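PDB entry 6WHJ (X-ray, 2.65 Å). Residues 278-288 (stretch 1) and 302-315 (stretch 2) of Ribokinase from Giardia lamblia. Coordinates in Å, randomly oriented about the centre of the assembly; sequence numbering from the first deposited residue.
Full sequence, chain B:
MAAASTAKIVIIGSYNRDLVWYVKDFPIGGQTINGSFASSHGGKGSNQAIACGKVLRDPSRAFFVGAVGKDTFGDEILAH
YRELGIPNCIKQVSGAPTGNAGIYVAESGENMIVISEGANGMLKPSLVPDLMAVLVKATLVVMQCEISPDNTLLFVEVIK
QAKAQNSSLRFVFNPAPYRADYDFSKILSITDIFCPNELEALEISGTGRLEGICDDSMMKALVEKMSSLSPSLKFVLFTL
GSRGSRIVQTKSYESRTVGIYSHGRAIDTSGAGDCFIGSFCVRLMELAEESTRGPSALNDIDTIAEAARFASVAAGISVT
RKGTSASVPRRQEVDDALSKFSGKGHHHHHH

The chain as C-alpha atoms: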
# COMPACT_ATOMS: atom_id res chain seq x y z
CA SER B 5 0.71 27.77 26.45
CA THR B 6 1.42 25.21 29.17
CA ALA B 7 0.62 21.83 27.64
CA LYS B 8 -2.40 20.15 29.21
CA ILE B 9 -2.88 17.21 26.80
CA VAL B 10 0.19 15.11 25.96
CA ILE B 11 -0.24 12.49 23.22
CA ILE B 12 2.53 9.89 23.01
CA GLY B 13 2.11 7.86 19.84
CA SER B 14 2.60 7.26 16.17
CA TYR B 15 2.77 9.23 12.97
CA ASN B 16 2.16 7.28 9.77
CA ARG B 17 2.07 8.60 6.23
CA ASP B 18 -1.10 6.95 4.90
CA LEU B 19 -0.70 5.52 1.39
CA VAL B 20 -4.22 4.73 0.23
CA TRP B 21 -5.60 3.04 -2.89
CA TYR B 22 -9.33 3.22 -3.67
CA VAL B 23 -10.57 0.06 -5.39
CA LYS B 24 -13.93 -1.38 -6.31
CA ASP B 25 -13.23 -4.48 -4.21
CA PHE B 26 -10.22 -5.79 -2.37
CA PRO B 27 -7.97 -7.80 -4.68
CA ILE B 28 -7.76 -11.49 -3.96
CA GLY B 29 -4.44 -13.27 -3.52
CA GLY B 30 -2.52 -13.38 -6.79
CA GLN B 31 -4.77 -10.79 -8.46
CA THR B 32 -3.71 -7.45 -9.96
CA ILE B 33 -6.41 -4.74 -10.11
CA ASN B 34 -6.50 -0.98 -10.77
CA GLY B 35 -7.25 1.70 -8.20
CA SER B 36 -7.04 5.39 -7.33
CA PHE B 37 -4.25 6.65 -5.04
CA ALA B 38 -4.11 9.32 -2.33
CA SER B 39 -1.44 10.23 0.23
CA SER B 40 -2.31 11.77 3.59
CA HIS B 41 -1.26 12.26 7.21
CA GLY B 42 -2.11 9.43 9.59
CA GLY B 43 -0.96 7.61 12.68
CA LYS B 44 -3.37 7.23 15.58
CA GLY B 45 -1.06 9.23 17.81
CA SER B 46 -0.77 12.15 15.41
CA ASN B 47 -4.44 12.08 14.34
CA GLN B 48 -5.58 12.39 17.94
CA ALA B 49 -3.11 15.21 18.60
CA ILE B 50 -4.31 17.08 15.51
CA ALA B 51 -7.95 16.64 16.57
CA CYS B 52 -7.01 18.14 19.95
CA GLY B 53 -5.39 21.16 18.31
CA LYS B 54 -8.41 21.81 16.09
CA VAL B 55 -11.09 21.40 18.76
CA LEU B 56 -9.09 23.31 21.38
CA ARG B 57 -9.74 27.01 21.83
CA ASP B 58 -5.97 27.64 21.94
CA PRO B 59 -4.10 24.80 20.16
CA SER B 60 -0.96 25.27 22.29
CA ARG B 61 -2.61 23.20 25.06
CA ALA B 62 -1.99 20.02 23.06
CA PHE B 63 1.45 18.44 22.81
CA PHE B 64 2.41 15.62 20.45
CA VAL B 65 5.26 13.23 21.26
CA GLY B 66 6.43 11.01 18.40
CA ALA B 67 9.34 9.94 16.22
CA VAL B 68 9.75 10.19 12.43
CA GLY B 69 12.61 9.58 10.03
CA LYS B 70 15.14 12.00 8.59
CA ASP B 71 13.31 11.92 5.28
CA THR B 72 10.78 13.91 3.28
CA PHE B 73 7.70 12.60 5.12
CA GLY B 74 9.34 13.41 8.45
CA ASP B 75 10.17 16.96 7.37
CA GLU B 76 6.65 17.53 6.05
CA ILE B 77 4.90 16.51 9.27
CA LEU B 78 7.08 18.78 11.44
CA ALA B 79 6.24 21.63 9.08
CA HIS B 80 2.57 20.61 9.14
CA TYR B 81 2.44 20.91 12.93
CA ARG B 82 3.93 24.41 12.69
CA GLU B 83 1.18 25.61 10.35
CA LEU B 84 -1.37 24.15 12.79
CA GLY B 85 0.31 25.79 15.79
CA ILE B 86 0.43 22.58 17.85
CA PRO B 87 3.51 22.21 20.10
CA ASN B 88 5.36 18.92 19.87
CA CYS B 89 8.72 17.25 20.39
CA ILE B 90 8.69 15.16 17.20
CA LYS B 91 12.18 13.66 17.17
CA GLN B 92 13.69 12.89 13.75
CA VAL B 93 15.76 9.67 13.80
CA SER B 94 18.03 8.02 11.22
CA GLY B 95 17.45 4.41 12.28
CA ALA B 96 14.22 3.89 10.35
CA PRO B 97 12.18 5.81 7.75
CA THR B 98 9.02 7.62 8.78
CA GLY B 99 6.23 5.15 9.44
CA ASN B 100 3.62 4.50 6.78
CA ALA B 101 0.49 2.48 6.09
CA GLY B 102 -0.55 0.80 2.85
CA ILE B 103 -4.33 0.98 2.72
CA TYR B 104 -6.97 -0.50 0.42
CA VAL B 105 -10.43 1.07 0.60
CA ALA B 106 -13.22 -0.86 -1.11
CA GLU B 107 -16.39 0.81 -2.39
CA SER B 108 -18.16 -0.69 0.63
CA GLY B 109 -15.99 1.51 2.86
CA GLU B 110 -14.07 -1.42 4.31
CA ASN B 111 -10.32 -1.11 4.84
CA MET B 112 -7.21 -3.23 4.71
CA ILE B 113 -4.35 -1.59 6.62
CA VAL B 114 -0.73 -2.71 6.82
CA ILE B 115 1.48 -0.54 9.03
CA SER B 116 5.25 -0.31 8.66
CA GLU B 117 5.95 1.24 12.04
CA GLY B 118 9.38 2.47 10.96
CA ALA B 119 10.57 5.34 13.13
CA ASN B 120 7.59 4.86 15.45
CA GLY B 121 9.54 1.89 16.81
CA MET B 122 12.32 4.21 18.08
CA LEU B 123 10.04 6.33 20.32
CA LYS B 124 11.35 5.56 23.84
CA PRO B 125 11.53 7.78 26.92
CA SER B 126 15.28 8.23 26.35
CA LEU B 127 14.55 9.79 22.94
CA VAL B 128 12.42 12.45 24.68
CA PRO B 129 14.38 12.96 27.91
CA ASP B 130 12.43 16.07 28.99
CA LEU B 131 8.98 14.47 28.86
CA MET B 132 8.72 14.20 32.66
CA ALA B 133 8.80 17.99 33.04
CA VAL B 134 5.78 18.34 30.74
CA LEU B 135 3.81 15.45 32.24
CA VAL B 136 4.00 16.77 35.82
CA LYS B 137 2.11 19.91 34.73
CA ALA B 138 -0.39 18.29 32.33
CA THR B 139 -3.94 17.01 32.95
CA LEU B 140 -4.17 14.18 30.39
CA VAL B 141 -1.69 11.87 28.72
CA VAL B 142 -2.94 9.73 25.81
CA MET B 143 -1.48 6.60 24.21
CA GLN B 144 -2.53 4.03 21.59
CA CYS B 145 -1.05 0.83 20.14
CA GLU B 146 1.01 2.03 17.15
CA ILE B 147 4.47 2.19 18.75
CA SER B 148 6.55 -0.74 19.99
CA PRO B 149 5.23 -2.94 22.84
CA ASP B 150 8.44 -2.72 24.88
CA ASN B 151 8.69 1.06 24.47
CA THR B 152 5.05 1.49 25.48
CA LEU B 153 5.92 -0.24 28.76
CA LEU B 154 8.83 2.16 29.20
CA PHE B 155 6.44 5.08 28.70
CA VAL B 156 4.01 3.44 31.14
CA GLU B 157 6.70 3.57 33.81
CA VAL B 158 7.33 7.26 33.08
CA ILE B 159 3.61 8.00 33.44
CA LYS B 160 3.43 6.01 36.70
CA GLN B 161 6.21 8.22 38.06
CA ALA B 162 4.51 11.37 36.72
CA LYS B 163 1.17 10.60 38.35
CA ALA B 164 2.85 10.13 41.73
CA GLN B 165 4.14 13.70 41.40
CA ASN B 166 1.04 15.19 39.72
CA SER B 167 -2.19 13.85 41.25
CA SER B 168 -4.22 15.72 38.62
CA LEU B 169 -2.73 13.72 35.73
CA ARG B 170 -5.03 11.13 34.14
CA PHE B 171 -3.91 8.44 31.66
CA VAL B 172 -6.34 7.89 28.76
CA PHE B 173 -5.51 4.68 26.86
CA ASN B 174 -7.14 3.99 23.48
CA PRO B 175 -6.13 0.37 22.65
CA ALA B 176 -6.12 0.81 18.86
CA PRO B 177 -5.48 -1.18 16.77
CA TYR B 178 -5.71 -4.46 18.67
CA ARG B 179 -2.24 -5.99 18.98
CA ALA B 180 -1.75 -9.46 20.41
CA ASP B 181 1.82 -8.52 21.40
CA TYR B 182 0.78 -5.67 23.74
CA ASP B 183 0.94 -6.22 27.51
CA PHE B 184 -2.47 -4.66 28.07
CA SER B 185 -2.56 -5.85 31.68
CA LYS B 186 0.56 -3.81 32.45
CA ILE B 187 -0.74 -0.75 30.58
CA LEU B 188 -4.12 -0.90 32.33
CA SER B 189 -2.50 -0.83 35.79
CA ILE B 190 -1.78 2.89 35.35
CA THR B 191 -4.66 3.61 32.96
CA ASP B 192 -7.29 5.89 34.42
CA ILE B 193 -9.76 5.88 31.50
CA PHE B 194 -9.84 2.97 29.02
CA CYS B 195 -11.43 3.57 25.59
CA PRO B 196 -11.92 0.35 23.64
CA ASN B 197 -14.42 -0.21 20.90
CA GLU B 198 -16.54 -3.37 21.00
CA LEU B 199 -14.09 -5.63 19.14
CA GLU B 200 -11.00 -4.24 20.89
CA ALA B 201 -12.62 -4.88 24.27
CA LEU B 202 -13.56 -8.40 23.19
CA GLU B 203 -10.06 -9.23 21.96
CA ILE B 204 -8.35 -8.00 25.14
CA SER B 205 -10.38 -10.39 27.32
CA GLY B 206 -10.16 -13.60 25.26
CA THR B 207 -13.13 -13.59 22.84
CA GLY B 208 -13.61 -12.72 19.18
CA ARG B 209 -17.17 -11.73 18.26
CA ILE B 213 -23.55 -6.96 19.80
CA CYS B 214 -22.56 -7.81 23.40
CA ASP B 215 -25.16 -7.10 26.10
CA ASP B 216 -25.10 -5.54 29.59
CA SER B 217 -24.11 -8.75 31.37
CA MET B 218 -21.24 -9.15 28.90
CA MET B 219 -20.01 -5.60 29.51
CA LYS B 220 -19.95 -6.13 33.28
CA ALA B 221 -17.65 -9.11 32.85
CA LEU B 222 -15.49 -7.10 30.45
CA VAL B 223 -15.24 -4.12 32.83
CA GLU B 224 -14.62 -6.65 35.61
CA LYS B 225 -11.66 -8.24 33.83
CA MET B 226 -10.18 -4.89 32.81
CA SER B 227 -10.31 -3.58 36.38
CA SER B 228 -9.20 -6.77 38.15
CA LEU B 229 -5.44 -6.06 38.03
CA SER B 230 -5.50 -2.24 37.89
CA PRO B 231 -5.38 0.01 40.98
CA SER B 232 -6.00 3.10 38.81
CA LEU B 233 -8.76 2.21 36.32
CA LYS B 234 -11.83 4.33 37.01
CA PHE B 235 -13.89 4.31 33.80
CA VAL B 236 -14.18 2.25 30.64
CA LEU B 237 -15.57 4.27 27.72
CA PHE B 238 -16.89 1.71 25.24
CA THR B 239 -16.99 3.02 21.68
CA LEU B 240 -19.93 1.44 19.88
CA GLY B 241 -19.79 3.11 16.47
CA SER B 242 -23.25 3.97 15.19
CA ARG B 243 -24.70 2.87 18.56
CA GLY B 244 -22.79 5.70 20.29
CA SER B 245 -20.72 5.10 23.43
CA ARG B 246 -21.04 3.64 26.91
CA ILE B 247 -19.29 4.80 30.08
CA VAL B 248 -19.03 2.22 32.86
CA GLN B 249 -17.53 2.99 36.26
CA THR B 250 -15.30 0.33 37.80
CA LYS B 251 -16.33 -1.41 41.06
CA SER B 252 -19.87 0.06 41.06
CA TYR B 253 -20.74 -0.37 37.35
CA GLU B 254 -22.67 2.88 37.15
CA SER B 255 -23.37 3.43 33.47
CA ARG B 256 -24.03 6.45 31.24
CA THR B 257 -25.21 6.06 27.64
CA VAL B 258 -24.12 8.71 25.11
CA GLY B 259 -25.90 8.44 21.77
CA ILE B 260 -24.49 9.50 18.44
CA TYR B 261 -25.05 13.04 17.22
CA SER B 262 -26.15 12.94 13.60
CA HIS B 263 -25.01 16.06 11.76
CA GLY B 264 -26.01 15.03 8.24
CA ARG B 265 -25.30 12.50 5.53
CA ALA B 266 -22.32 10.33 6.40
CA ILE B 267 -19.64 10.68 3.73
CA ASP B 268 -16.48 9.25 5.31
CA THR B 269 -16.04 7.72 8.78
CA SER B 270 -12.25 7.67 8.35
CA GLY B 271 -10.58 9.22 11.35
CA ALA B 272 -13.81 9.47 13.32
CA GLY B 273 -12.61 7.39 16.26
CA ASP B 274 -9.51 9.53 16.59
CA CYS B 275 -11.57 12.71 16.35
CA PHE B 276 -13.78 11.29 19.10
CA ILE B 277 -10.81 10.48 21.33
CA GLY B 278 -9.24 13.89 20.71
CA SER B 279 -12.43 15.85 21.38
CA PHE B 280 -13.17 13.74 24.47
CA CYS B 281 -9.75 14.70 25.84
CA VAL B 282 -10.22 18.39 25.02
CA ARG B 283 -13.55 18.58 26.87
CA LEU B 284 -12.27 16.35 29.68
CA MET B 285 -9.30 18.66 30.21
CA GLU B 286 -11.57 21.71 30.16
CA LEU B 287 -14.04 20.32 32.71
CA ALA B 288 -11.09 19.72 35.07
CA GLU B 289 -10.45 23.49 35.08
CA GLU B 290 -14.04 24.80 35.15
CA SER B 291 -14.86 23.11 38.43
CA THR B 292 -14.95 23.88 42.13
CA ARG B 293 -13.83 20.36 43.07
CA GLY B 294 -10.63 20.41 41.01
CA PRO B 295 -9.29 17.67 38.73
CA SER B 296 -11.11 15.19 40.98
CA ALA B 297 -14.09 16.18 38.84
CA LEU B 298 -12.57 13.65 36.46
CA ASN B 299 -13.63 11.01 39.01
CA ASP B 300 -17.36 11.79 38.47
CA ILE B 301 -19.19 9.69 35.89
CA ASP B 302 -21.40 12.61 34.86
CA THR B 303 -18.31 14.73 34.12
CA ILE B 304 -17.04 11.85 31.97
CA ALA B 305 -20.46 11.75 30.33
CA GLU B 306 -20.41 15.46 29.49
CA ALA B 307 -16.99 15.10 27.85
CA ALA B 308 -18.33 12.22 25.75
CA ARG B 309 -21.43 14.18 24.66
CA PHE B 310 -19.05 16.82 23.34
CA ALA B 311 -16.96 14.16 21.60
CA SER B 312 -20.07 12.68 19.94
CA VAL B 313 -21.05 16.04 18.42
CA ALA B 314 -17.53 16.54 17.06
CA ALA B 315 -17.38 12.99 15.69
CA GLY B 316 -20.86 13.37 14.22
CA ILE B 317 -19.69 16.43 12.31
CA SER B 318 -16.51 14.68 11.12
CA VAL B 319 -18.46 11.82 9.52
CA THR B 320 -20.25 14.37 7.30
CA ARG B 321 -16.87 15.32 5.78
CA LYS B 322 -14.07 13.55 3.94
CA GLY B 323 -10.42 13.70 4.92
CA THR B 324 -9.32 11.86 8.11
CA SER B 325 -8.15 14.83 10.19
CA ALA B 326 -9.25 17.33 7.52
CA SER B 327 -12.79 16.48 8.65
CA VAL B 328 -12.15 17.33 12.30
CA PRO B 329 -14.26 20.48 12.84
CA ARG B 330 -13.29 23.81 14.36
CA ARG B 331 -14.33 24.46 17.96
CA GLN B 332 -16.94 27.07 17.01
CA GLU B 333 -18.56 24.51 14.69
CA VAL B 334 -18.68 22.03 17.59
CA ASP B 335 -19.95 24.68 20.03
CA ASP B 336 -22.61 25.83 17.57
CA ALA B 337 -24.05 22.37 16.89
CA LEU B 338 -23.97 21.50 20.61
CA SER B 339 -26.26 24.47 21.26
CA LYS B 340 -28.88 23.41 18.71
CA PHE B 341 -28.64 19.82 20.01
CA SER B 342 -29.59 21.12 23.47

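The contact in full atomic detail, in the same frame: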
# COMPACT_ATOMS: atom_id res chain seq x y z
N GLY B 278 -9.82 12.56 20.53
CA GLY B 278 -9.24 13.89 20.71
C GLY B 278 -10.21 14.87 21.35
O GLY B 278 -9.85 15.58 22.30
N SER B 279 -11.44 14.94 20.83
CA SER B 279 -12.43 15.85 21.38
C SER B 279 -12.78 15.49 22.82
O SER B 279 -12.89 16.38 23.68
CB SER B 279 -13.69 15.85 20.52
OG SER B 279 -13.35 16.11 19.18
N PHE B 280 -12.92 14.19 23.10
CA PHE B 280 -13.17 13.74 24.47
C PHE B 280 -12.10 14.26 25.41
O PHE B 280 -12.41 14.73 26.51
CB PHE B 280 -13.22 12.21 24.49
CG PHE B 280 -13.40 11.63 25.86
CD1 PHE B 280 -14.59 11.77 26.55
CD2 PHE B 280 -12.33 10.99 26.50
CE1 PHE B 280 -14.75 11.24 27.83
CE2 PHE B 280 -12.47 10.46 27.78
CZ PHE B 280 -13.69 10.59 28.45
N CYS B 281 -10.83 14.21 24.99
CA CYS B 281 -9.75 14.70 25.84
C CYS B 281 -9.81 16.21 26.00
O CYS B 281 -9.55 16.73 27.09
CB CYS B 281 -8.40 14.26 25.28
SG CYS B 281 -8.11 12.49 25.46
N VAL B 282 -10.12 16.94 24.92
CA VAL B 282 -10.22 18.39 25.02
C VAL B 282 -11.26 18.78 26.06
O VAL B 282 -10.97 19.55 26.99
CB VAL B 282 -10.52 19.02 23.65
CG1 VAL B 282 -10.99 20.46 23.81
CG2 VAL B 282 -9.28 18.97 22.78
N ARG B 283 -12.47 18.24 25.94
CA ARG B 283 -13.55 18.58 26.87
C ARG B 283 -13.27 18.04 28.27
O ARG B 283 -13.63 18.69 29.26
CB ARG B 283 -14.88 18.03 26.38
CG ARG B 283 -16.09 18.67 27.03
CD ARG B 283 -16.12 20.16 26.81
NE ARG B 283 -17.19 20.78 27.58
CZ ARG B 283 -17.02 21.80 28.42
NH1 ARG B 283 -15.83 22.34 28.59
NH2 ARG B 283 -18.07 22.28 29.07
N LEU B 284 -12.64 16.88 28.38
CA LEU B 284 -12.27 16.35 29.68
C LEU B 284 -11.30 17.28 30.38
O LEU B 284 -11.49 17.63 31.55
CB LEU B 284 -11.66 14.96 29.52
CG LEU B 284 -11.57 14.05 30.73
CD1 LEU B 284 -12.93 13.96 31.40
CD2 LEU B 284 -11.13 12.67 30.28
N MET B 285 -10.28 17.74 29.65
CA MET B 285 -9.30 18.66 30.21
C MET B 285 -9.94 19.98 30.61
O MET B 285 -9.55 20.59 31.61
CB MET B 285 -8.17 18.88 29.21
CG MET B 285 -7.05 19.80 29.69
SD MET B 285 -7.38 21.53 29.27
CE MET B 285 -7.50 21.41 27.49
N GLU B 286 -10.94 20.44 29.85
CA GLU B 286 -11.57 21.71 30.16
C GLU B 286 -12.46 21.60 31.40
O GLU B 286 -12.48 22.51 32.23
CB GLU B 286 -12.39 22.21 28.97
CG GLU B 286 -11.54 22.77 27.85
CD GLU B 286 -12.34 23.05 26.59
OE1 GLU B 286 -13.57 22.80 26.59
OE2 GLU B 286 -11.74 23.55 25.61
N LEU B 287 -13.18 20.49 31.54
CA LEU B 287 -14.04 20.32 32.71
C LEU B 287 -13.23 20.22 34.00
O LEU B 287 -13.74 20.56 35.07
CB LEU B 287 -14.92 19.08 32.53
CG LEU B 287 -15.97 19.17 31.42
CD1 LEU B 287 -16.62 17.82 31.17
CD2 LEU B 287 -17.02 20.24 31.71
N ALA B 288 -11.98 19.77 33.91
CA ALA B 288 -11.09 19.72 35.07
C ALA B 288 -10.63 21.09 35.52
O ALA B 288 -10.13 21.21 36.64
CB ALA B 288 -9.89 18.83 34.76
N ASP B 302 -20.67 11.64 35.66
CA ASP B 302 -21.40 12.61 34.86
C ASP B 302 -20.46 13.59 34.16
O ASP B 302 -20.75 14.02 33.03
CB ASP B 302 -22.43 13.34 35.72
CG ASP B 302 -23.58 12.44 36.11
OD1 ASP B 302 -23.88 12.32 37.32
OD2 ASP B 302 -24.17 11.81 35.20
N THR B 303 -19.33 13.93 34.79
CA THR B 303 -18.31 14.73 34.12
C THR B 303 -17.75 13.98 32.92
O THR B 303 -17.55 14.56 31.85
CB THR B 303 -17.19 15.10 35.08
OG1 THR B 303 -17.72 15.83 36.20
CG2 THR B 303 -16.13 15.95 34.37
N ILE B 304 -17.48 12.68 33.09
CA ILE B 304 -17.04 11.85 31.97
C ILE B 304 -18.11 11.82 30.89
O ILE B 304 -17.80 11.84 29.69
CB ILE B 304 -16.70 10.43 32.47
CG1 ILE B 304 -15.73 10.50 33.66
CG2 ILE B 304 -16.15 9.56 31.33
CD1 ILE B 304 -14.41 11.16 33.34
N ALA B 305 -19.38 11.77 31.30
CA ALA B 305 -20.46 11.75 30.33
C ALA B 305 -20.54 13.05 29.55
O ALA B 305 -20.75 13.04 28.33
CB ALA B 305 -21.79 11.47 31.03
N GLU B 306 -20.34 14.20 30.21
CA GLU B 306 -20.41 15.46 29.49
C GLU B 306 -19.28 15.58 28.47
O GLU B 306 -19.49 16.09 27.37
CB GLU B 306 -20.39 16.65 30.46
CG GLU B 306 -20.53 17.98 29.73
CD GLU B 306 -20.51 19.19 30.65
OE1 GLU B 306 -20.23 20.30 30.14
OE2 GLU B 306 -20.80 19.05 31.86
N ALA B 307 -18.09 15.10 28.81
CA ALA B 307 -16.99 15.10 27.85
C ALA B 307 -17.32 14.24 26.64
O ALA B 307 -17.00 14.60 25.50
CB ALA B 307 -15.70 14.64 28.52
N ALA B 308 -17.99 13.11 26.85
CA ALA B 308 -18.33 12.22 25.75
C ALA B 308 -19.47 12.77 24.88
O ALA B 308 -19.47 12.55 23.67
CB ALA B 308 -18.69 10.83 26.28
N ARG B 309 -20.42 13.51 25.48
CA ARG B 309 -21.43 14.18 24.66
C ARG B 309 -20.79 15.16 23.70
O ARG B 309 -21.16 15.24 22.52
CB ARG B 309 -22.45 14.92 25.54
CG ARG B 309 -23.48 14.04 26.22
CD ARG B 309 -24.55 14.88 26.93
NE ARG B 309 -24.15 15.35 28.26
CZ ARG B 309 -24.31 14.64 29.38
NH1 ARG B 309 -24.86 13.43 29.33
NH2 ARG B 309 -23.93 15.14 30.54
N PHE B 310 -19.80 15.91 24.18
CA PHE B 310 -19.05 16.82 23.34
C PHE B 310 -18.32 16.06 22.24
O PHE B 310 -18.39 16.44 21.06
CB PHE B 310 -18.08 17.60 24.23
CG PHE B 310 -17.22 18.59 23.51
CD1 PHE B 310 -17.64 19.89 23.33
CD2 PHE B 310 -15.94 18.25 23.11
CE1 PHE B 310 -16.82 20.82 22.70
CE2 PHE B 310 -15.12 19.17 22.49
CZ PHE B 310 -15.56 20.45 22.28
N ALA B 311 -17.71 14.93 22.58
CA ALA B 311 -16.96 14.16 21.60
C ALA B 311 -17.88 13.58 20.53
O ALA B 311 -17.49 13.48 19.36
CB ALA B 311 -16.16 13.05 22.28
N SER B 312 -19.10 13.19 20.92
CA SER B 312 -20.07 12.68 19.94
C SER B 312 -20.43 13.74 18.90
O SER B 312 -20.47 13.46 17.70
CB SER B 312 -21.33 12.18 20.65
OG SER B 312 -21.01 11.15 21.56
N VAL B 313 -20.68 14.98 19.35
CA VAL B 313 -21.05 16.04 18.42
C VAL B 313 -19.91 16.30 17.44
O VAL B 313 -20.13 16.46 16.23
CB VAL B 313 -21.45 17.31 19.20
CG1 VAL B 313 -21.69 18.49 18.27
CG2 VAL B 313 -22.68 17.04 20.06
N ALA B 314 -18.67 16.33 17.94
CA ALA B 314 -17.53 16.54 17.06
C ALA B 314 -17.36 15.37 16.10
O ALA B 314 -17.10 15.58 14.90
CB ALA B 314 -16.26 16.76 17.88
N ALA B 315 -17.50 14.14 16.58
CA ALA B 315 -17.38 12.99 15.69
C ALA B 315 -18.54 12.95 14.69
O ALA B 315 -18.34 12.60 13.52
CB ALA B 315 -17.33 11.69 16.50

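Two helical segments of the ribokinase chain, within residues 278-288 and 302-315, pack at 140° between their N-to-C directions; their axes approach to 7.8 Å, and the contact buries 650 Å², both sides summed. The helices come near each other where Ala307 and Ala311 face stretch 1: the CA atoms of Phe280 and Ala311 lie 4.8 Å apart, those of Arg283 and Ala307 5.0 Å. Apolar packing is interlocked. The Phe280 side chain fits a hole formed by Ile304, Ala307, Ala308 and Ala311, with Phe280 CE1 3.6 Å from Ala307 CB and Phe280 CB 3.8 Å from Ala311 CB; Ile304 O and Ala308 N meet the ring at its edge. Reciprocally, the Ala307 methyl sits among Phe280, Arg283, Leu284 and Leu287. Leu284 CD1 extends the apolar layer to Ile304 CD1 (3.7 Å), and Leu287 CD1 reaches Thr303 CG2 (3.7 Å). Ser279, whose hydroxyl is hydrogen-bonded elsewhere in the structure, packs its OG against Ala314 CB at 3.3 Å. Arg283 combines aliphatic and charged contacts. Arg283 CD lies over one face of the Phe310 ring, 4.0 Å from its centroid and 19° off the ring normal, a CH-pi contact. Beyond it, Arg283 NH2 forms a salt bridge to Glu306 OE1 (3.1 Å) whose hydrogen bond is weak, at 132°, while Arg283 NH1 bridges to Glu286 OE1 (3.1 Å) within its own helix, so the guanidinium links carboxylates from both helices.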